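PDB 4Z8A: RIM-binding protein, isoform F from Drosophila melanogaster, which probably organises synaptic active zones as a scaffold, its third SH3 domain binding a peptide derived from the calcium channel Cacophony. Local coordinates for residues K13-L18 with I45-D50; E33-C38 with R65-S70. One frame throughout, in Å; residues are numbered along the deposited sequence.

In the fold
Both contacts lie within one small SH3 domain and reach the same antiparallel sheet, their centres about 12 Å apart. Contact 1 pairs strand 12-16 with strand 44-48 at one edge of that sheet; contact 2 brings the end of helix 32-35 and the residues after it onto strand 64-69, at the other edge. Strand 56-61 runs between strands 44-48 and 64-69. Along the chain the segments alternate, 13-18, 33-38, 45-50, 65-70, because 33-38 belongs to the long RT loop joining the first two strands. The loop starts and ends in the paired strands of contact 1, and its returning arm is bound to strand 64-69 in contact 2, where Glu36 meets the bound peptide.

Contact 1: K13-L18 with I45-D50; sequences KRMIAL and ILVYGD
Lys13 and Val47 face each other as a hydrogen-bonded pair; two residues on along 13-16, and two back along 45-48, Met15 and Ile45 do the same, giving a four-bond antiparallel ladder. Within the first pair Lys13 N donates to Val47 O at 3.0 Å, while the return bond from Val47 N to Lys13 O is shorter, 2.8 Å, and almost straight. In the second pair Met15 N reaches Ile45 O at 2.9 Å, and Ile45 N gives its hydrogen to Met15 O. Arg14 and Leu46 form the non-hydrogen-bonded pair in the middle, where CA-H...O contacts fill in: Leu46 CA sits 3.5 Å from Lys13 O, and Arg14 CA approaches Ile45 O.

Apolar packing is concentrated on the face that Met15, Ile45 and Val47 share with Lys13, whose chain leads away. Met15 CG, beside its own backbone N (chi1 -64°), lies near Val47 CG2, and Met15 SD comes within 3.9 Å of the same Val47 CG2; the two side chains cross obliquely. Tyr57 of strand 56-61 touches both of them, and Leu73 adds to Met15. On the other face Arg14 and Leu46 meet only lightly, Arg14 CB to Leu46 CD2 at 4.3 Å, and the guanidinium leads away from the pairing.

The short strand axes approach to 4.7 Å at 135°, well short of straight antiparallel. Such a strongly twisted pair, whose strands are joined through the RT loop, is characteristic of the SH3 beta-barrel.

Contact 2: E33-C38 with R65-S70; sequences EQVELC and RGLVPS
Val35 and Leu67 meet first through their backbones: Leu67 N donates to Val35 O over 2.8 Å, close to straight and in the carbonyl plane. Leu67 then answers as acceptor, taking Leu37 N on its O at 2.9 Å, with the donor tilted 29° from the plane of the Leu67 carbonyl. Glu36, flanked by these two bonds, brings its CA to 3.2 Å from the same Leu67 O in a CA-H...O contact. One beta bridge, Glu36 with Leu67, is all the pairing amounts to, formed just where the chain leaves helix 32-35. The neighbouring Gly66 turns toward 33-38 the side on which a CB would stand; with no side chain there, the 35-37 backbone can come in close, Val35 O lying 3.5 Å from Gly66 CA.

Side chains pack on both sides of this bridge. Leu37 and Val68 lie alongside each other, pointing the same way: Leu37 CB is 3.7 Å from Val68 CG1, with Leu37 CD2 also against it. Leu37 O is buried here without a polar partner. Val35 CG2 and Leu67 CD1, also side by side, touch more loosely at 4.2 Å.

This is the RT loop of the SH3 fold laid against strand 64-69, at the acidic pocket that receives a basic residue of the ligand. A basic side chain of the bound peptide packs on Val35 and Leu67, and Glu36 OE2 forms a salt bridge with a basic side chain of the peptide.

Further out, Tyr21 OH and Ser27 OG both hydrogen-bond to Glu36 OE1, while Asn29 ND2 grips OE2, so the carboxylate is steadied at both oxygens. Phe39 and Leu73 pack on Val68, and backbone bonds between Gly66 and Gly59 and between Val68 and Tyr57 tie the strand to strand 56-61.

Contact 1: K13-L18 with I45-D50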
loop_
_atom_site.group_PDB
_atom_site.type_symbol
_atom_site.label_atom_id
_atom_site.label_comp_id
_atom_site.label_asym_id
_atom_site.label_seq_id
_atom_site.Cartn_x
_atom_site.Cartn_y
_atom_site.Cartn_z
ATOM N N LYS A 13 9.158 5.501 -3.524
ATOM C CA LYS A 13 8.279 5.866 -4.649
ATOM C C LYS A 13 7.103 6.639 -4.087
ATOM O O LYS A 13 6.770 6.463 -2.918
ATOM C CB LYS A 13 7.768 4.623 -5.404
ATOM C CG LYS A 13 8.848 3.784 -6.086
ATOM C CD LYS A 13 9.371 4.439 -7.360
ATOM C CE LYS A 13 8.357 4.320 -8.482
ATOM N NZ LYS A 13 8.997 4.587 -9.794
ATOM N N ARG A 14 6.466 7.489 -4.885
ATOM C CA ARG A 14 5.256 8.108 -4.373
ATOM C C ARG A 14 4.063 7.502 -5.109
ATOM O O ARG A 14 4.078 7.318 -6.336
ATOM C CB ARG A 14 5.317 9.647 -4.477
ATOM C CG ARG A 14 5.287 10.265 -5.830
ATOM C CD ARG A 14 5.399 11.835 -5.729
ATOM N NE ARG A 14 6.754 12.304 -5.414
ATOM C CZ ARG A 14 7.537 12.983 -6.254
ATOM N NH1 ARG A 14 7.114 13.290 -7.483
ATOM N NH2 ARG A 14 8.752 13.363 -5.876
ATOM N N MET A 15 3.048 7.145 -4.335
ATOM C CA MET A 15 1.890 6.459 -4.882
ATOM C C MET A 15 0.593 7.136 -4.470
ATOM O O MET A 15 0.365 7.398 -3.292
ATOM C CB MET A 15 1.883 5.000 -4.434
ATOM C CG MET A 15 3.069 4.206 -4.959
ATOM S SD MET A 15 2.861 2.421 -4.840
ATOM C CE MET A 15 1.692 2.153 -6.192
ATOM N N ILE A 16 -0.254 7.396 -5.451
ATOM C CA ILE A 16 -1.535 8.046 -5.245
ATOM C C ILE A 16 -2.615 7.046 -4.801
ATOM O O ILE A 16 -2.852 6.020 -5.464
ATOM C CB ILE A 16 -2.020 8.722 -6.553
ATOM C CG1 ILE A 16 -0.964 9.677 -7.103
ATOM C CG2 ILE A 16 -3.324 9.451 -6.332
ATOM C CD1 ILE A 16 -1.269 10.080 -8.564
ATOM N N ALA A 17 -3.289 7.365 -3.704
ATOM C CA ALA A 17 -4.435 6.577 -3.257
ATOM C C ALA A 17 -5.631 6.862 -4.133
ATOM O O ALA A 17 -6.003 8.008 -4.305
ATOM C CB ALA A 17 -4.761 6.893 -1.776
ATOM N N LEU A 18 -6.226 5.803 -4.694
ATOM C CA LEU A 18 -7.380 5.933 -5.578
ATOM C C LEU A 18 -8.713 5.686 -4.889
ATOM O O LEU A 18 -9.778 5.989 -5.447
ATOM C CB LEU A 18 -7.240 4.953 -6.762
ATOM C CG LEU A 18 -6.060 5.290 -7.681
ATOM C CD1 LEU A 18 -5.958 4.254 -8.804
ATOM C CD2 LEU A 18 -6.213 6.694 -8.285
ATOM N N ILE A 45 1.068 8.479 -0.753
ATOM C CA ILE A 45 1.812 7.646 0.186
ATOM C C ILE A 45 3.241 7.486 -0.287
ATOM O O ILE A 45 3.463 7.147 -1.440
ATOM C CB ILE A 45 1.189 6.227 0.306
ATOM C CG1 ILE A 45 -0.342 6.301 0.409
ATOM C CG2 ILE A 45 1.848 5.420 1.439
ATOM C CD1 ILE A 45 -0.865 7.017 1.611
ATOM N N LEU A 46 4.213 7.740 0.587
ATOM C CA LEU A 46 5.600 7.398 0.250
ATOM C C LEU A 46 5.815 5.927 0.551
ATOM O O LEU A 46 5.620 5.497 1.688
ATOM C CB LEU A 46 6.604 8.243 1.046
ATOM C CG LEU A 46 6.733 9.709 0.637
ATOM C CD1 LEU A 46 7.535 10.472 1.671
ATOM C CD2 LEU A 46 7.395 9.819 -0.732
ATOM N N VAL A 47 6.233 5.162 -0.453
ATOM C CA VAL A 47 6.365 3.718 -0.330
ATOM C C VAL A 47 7.845 3.317 -0.346
ATOM O O VAL A 47 8.601 3.750 -1.202
ATOM C CB VAL A 47 5.594 3.019 -1.473
ATOM C CG1 VAL A 47 6.020 1.592 -1.603
ATOM C CG2 VAL A 47 4.083 3.164 -1.238
ATOM N N TYR A 48 8.255 2.501 0.620
ATOM C CA TYR A 48 9.653 2.118 0.783
ATOM C C TYR A 48 9.892 0.677 0.364
ATOM O O TYR A 48 9.338 -0.229 0.955
ATOM C CB TYR A 48 10.075 2.303 2.252
ATOM C CG TYR A 48 9.884 3.728 2.687
ATOM C CD1 TYR A 48 8.662 4.187 3.164
ATOM C CD2 TYR A 48 10.911 4.637 2.558
ATOM C CE1 TYR A 48 8.491 5.508 3.505
ATOM C CE2 TYR A 48 10.749 5.942 2.908
ATOM C CZ TYR A 48 9.554 6.376 3.371
ATOM O OH TYR A 48 9.447 7.699 3.699
ATOM N N GLY A 49 10.738 0.463 -0.632
ATOM C CA GLY A 49 11.015 -0.891 -1.074
ATOM C C GLY A 49 9.872 -1.563 -1.818
ATOM O O GLY A 49 8.961 -0.903 -2.310
ATOM N N ASP A 50 9.933 -2.893 -1.891
ATOM C CA ASP A 50 8.996 -3.699 -2.679
ATOM C C ASP A 50 7.732 -4.063 -1.898
ATOM O O ASP A 50 7.732 -4.009 -0.681
ATOM C CB ASP A 50 9.649 -5.007 -3.136
ATOM C CG ASP A 50 11.065 -4.824 -3.655
ATOM O OD1 ASP A 50 11.331 -3.827 -4.354
ATOM O OD2 ASP A 50 11.910 -5.702 -3.374
#

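Contact 2: E33-C38 with R65-S70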
loop_
_atom_site.group_PDB
_atom_site.type_symbol
_atom_site.label_atom_id
_atom_site.label_comp_id
_atom_site.label_asym_id
_atom_site.label_seq_id
_atom_site.Cartn_x
_atom_site.Cartn_y
_atom_site.Cartn_z
ATOM N N GLU A 33 -5.425 -3.314 12.651
ATOM C CA GLU A 33 -5.470 -2.030 13.343
ATOM C C GLU A 33 -4.081 -1.649 13.849
ATOM O O GLU A 33 -3.727 -0.468 13.892
ATOM C CB GLU A 33 -6.478 -2.076 14.487
ATOM C CG GLU A 33 -7.946 -2.052 14.027
ATOM C CD GLU A 33 -8.329 -3.255 13.187
ATOM O OE1 GLU A 33 -8.041 -4.397 13.612
ATOM O OE2 GLU A 33 -8.895 -3.059 12.083
ATOM N N GLN A 34 -3.286 -2.652 14.212
ATOM C CA GLN A 34 -1.918 -2.419 14.641
ATOM C C GLN A 34 -0.970 -2.029 13.505
ATOM O O GLN A 34 -0.098 -1.176 13.687
ATOM C CB GLN A 34 -1.361 -3.663 15.340
ATOM C CG GLN A 34 -1.928 -3.881 16.733
ATOM C CD GLN A 34 -3.150 -4.757 16.755
ATOM O OE1 GLN A 34 -3.768 -5.045 15.710
ATOM N NE2 GLN A 34 -3.543 -5.172 17.959
ATOM N N VAL A 35 -1.110 -2.650 12.338
ATOM C CA VAL A 35 -0.011 -2.557 11.389
ATOM C C VAL A 35 -0.320 -1.856 10.064
ATOM O O VAL A 35 0.620 -1.556 9.326
ATOM C CB VAL A 35 0.575 -3.966 11.068
ATOM C CG1 VAL A 35 0.956 -4.731 12.378
ATOM C CG2 VAL A 35 -0.376 -4.767 10.216
ATOM N N GLU A 36 -1.596 -1.567 9.794
ATOM C CA GLU A 36 -1.998 -0.942 8.519
ATOM C C GLU A 36 -2.289 0.555 8.669
ATOM O O GLU A 36 -2.660 1.040 9.739
ATOM C CB GLU A 36 -3.214 -1.676 7.922
ATOM C CG GLU A 36 -2.894 -3.119 7.597
ATOM C CD GLU A 36 -4.074 -3.910 7.038
ATOM O OE1 GLU A 36 -5.103 -3.302 6.706
ATOM O OE2 GLU A 36 -3.952 -5.147 6.983
ATOM N N LEU A 37 -2.072 1.281 7.580
ATOM C CA LEU A 37 -2.226 2.723 7.533
ATOM C C LEU A 37 -3.604 3.110 6.977
ATOM O O LEU A 37 -4.100 2.472 6.041
ATOM C CB LEU A 37 -1.094 3.306 6.674
ATOM C CG LEU A 37 -0.776 4.791 6.595
ATOM C CD1 LEU A 37 -0.477 5.328 7.969
ATOM C CD2 LEU A 37 0.442 4.968 5.690
ATOM N N CYS A 38 -4.229 4.116 7.592
ATOM C CA CYS A 38 -5.472 4.691 7.094
ATOM C C CYS A 38 -5.189 5.805 6.070
ATOM O O CYS A 38 -4.259 6.575 6.250
ATOM C CB CYS A 38 -6.273 5.239 8.277
ATOM S SG CYS A 38 -7.938 5.766 7.915
ATOM N N ARG A 65 3.511 5.688 9.869
ATOM C CA ARG A 65 3.992 4.631 8.983
ATOM C C ARG A 65 3.195 3.344 9.175
ATOM O O ARG A 65 2.780 3.029 10.285
ATOM C CB ARG A 65 5.477 4.374 9.225
ATOM C CG ARG A 65 6.306 5.579 8.879
ATOM C CD ARG A 65 7.755 5.436 9.244
ATOM N NE ARG A 65 8.389 6.749 9.163
ATOM C CZ ARG A 65 8.997 7.223 8.079
ATOM N NH1 ARG A 65 9.074 6.489 6.973
ATOM N NH2 ARG A 65 9.532 8.433 8.105
ATOM N N GLY A 66 2.959 2.612 8.092
ATOM C CA GLY A 66 2.263 1.343 8.203
ATOM C C GLY A 66 2.071 0.709 6.854
ATOM O O GLY A 66 2.327 1.337 5.823
ATOM N N LEU A 67 1.562 -0.523 6.859
ATOM C CA LEU A 67 1.343 -1.253 5.628
ATOM C C LEU A 67 0.098 -0.737 4.901
ATOM O O LEU A 67 -0.922 -0.434 5.518
ATOM C CB LEU A 67 1.208 -2.753 5.924
ATOM C CG LEU A 67 2.443 -3.425 6.536
ATOM C CD1 LEU A 67 2.130 -4.874 6.907
ATOM C CD2 LEU A 67 3.640 -3.370 5.600
ATOM N N VAL A 68 0.202 -0.661 3.577
ATOM C CA VAL A 68 -0.904 -0.216 2.725
ATOM C C VAL A 68 -1.173 -1.237 1.612
ATOM O O VAL A 68 -0.246 -1.805 1.037
ATOM C CB VAL A 68 -0.611 1.174 2.118
ATOM C CG1 VAL A 68 -0.394 2.189 3.214
ATOM C CG2 VAL A 68 0.604 1.121 1.239
ATOM N N PRO A 69 -2.454 -1.503 1.331
ATOM C CA PRO A 69 -2.810 -2.483 0.292
ATOM C C PRO A 69 -2.526 -1.957 -1.121
ATOM O O PRO A 69 -3.050 -0.920 -1.505
ATOM C CB PRO A 69 -4.322 -2.685 0.490
ATOM C CG PRO A 69 -4.809 -1.422 1.066
ATOM C CD PRO A 69 -3.640 -0.853 1.919
ATOM N N SER A 70 -1.704 -2.677 -1.872
ATOM C CA SER A 70 -1.269 -2.212 -3.187
ATOM C C SER A 70 -2.443 -1.962 -4.127
ATOM O O SER A 70 -2.368 -1.106 -5.002
ATOM C CB SER A 70 -0.309 -3.226 -3.802
ATOM O OG SER A 70 -0.936 -4.503 -3.931
#